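Probable porin (Pseudomonas aeruginosa, PDB 4FSP) probably acts as an outer membrane porin of the OprD family, a beta-barrel channel that lets small solutes through the membrane. Local coordinates at residues S265-S269 with Y302-F306. Residues are numbered along the deposited sequence; the frame is centred on the assembly and turned at random.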
# COMPACT_ATOMS: atom_id res chain seq x y z
N SER A 265 1.66 -10.38 14.95
CA SER A 265 1.24 -9.01 14.82
C SER A 265 -0.27 -8.92 14.96
O SER A 265 -1.02 -9.72 14.37
CB SER A 265 1.67 -8.52 13.42
OG SER A 265 0.85 -7.46 12.98
N PHE A 266 -0.74 -7.95 15.73
CA PHE A 266 -2.14 -7.56 15.66
C PHE A 266 -2.19 -6.10 15.29
O PHE A 266 -1.38 -5.30 15.77
CB PHE A 266 -2.91 -7.76 16.98
CG PHE A 266 -4.31 -7.15 16.94
CD1 PHE A 266 -5.40 -7.89 16.46
CD2 PHE A 266 -4.53 -5.83 17.32
CE1 PHE A 266 -6.69 -7.31 16.39
CE2 PHE A 266 -5.81 -5.25 17.25
CZ PHE A 266 -6.89 -6.00 16.79
N SER A 267 -3.17 -5.74 14.47
CA SER A 267 -3.32 -4.38 14.00
C SER A 267 -4.78 -4.24 13.59
O SER A 267 -5.27 -4.99 12.75
CB SER A 267 -2.42 -4.16 12.79
OG SER A 267 -2.43 -2.81 12.38
N GLY A 268 -5.48 -3.30 14.20
CA GLY A 268 -6.89 -3.15 13.94
C GLY A 268 -7.41 -1.74 14.12
O GLY A 268 -6.79 -0.93 14.81
N SER A 269 -8.55 -1.46 13.50
CA SER A 269 -9.13 -0.13 13.57
C SER A 269 -10.63 -0.16 13.67
O SER A 269 -11.29 -1.11 13.23
CB SER A 269 -8.78 0.71 12.33
OG SER A 269 -9.36 0.15 11.16
N TYR A 302 1.34 -3.60 5.59
CA TYR A 302 -0.12 -3.59 5.74
C TYR A 302 -0.53 -3.51 7.22
O TYR A 302 -1.11 -4.46 7.77
CB TYR A 302 -0.70 -4.85 5.11
CG TYR A 302 -2.19 -4.80 4.89
CD1 TYR A 302 -2.76 -3.79 4.12
CD2 TYR A 302 -3.03 -5.77 5.43
CE1 TYR A 302 -4.14 -3.75 3.89
CE2 TYR A 302 -4.41 -5.74 5.21
CZ TYR A 302 -4.96 -4.73 4.44
OH TYR A 302 -6.32 -4.70 4.21
N LEU A 303 -0.25 -2.38 7.86
CA LEU A 303 -0.58 -2.21 9.28
C LEU A 303 -1.45 -0.97 9.47
O LEU A 303 -1.27 0.02 8.75
CB LEU A 303 0.72 -2.07 10.08
CG LEU A 303 1.70 -3.26 10.13
CD1 LEU A 303 3.03 -2.82 10.73
CD2 LEU A 303 1.10 -4.38 10.96
N VAL A 304 -2.38 -0.97 10.43
CA VAL A 304 -3.18 0.24 10.58
C VAL A 304 -2.43 1.39 11.25
O VAL A 304 -2.63 2.54 10.89
CB VAL A 304 -4.60 0.05 11.20
CG1 VAL A 304 -5.03 -1.40 11.20
CG2 VAL A 304 -4.71 0.69 12.56
N ASN A 305 -1.55 1.07 12.19
CA ASN A 305 -0.76 2.12 12.83
C ASN A 305 0.52 2.38 12.05
O ASN A 305 1.62 2.21 12.56
CB ASN A 305 -0.48 1.80 14.30
CG ASN A 305 -1.72 2.00 15.15
OD1 ASN A 305 -2.76 2.41 14.62
ND2 ASN A 305 -1.64 1.69 16.47
N PHE A 306 0.35 2.79 10.80
CA PHE A 306 1.47 3.10 9.92
C PHE A 306 1.29 4.53 9.52
O PHE A 306 0.27 4.88 8.92
CB PHE A 306 1.45 2.20 8.68
CG PHE A 306 2.32 2.69 7.56
CD1 PHE A 306 3.69 2.85 7.73
CD2 PHE A 306 1.77 2.99 6.32
CE1 PHE A 306 4.49 3.31 6.70
CE2 PHE A 306 2.56 3.44 5.28
CZ PHE A 306 3.92 3.60 5.47
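S267 meets the backbone of V304 from the barrel wall. V304 N donates to S267 OG at 2.7 Å, with an N-H...O angle of 160°, so the bond is short and nearly straight. This bond joins strand 262-273 to the loop between strands 299-300 and 318-327, which folds against the inner side of the wall. The side chain of S267 faces the loop, and with OG anti to the backbone N (chi1 -174°) the hydroxyl lies beside its own carbonyl carbon and swings to V304 N. The same hydroxyl also bonds Q285 on the neighbouring strand 278-288, and Q285 OE1 in turn takes N305 N.

The tight part surrounds that hydroxyl. V304 CG1 lies beside it, 3.2 Å from S267 OG, and V304 CG2 rests 3.5 Å from G268 O. Both methyls lie against one side of the G268 backbone, CG1 by its N and CG2 by its carbonyl. On the other flank of the bond, L303 sends CD2 back to the strand, 4.0 Å from S267 CB and 3.7 Å from S265 OG. This methyl lies over the two serines, which face the loop from the same side of the strand. N305 centres an inverse gamma turn and is buried, but its amide turns to Q321 and S319.

The S269 end is looser. S269 CB only grazes V304 CG2 at 4.1 Å, and both residues are partly exposed.

One polar link therefore fixes the loop backbone to the wall, and aliphatic groups shield it on both flanks. The shared Q285 couples this link to the turn at N305, consistent with a firmly held inward-folded loop in a porin barrel.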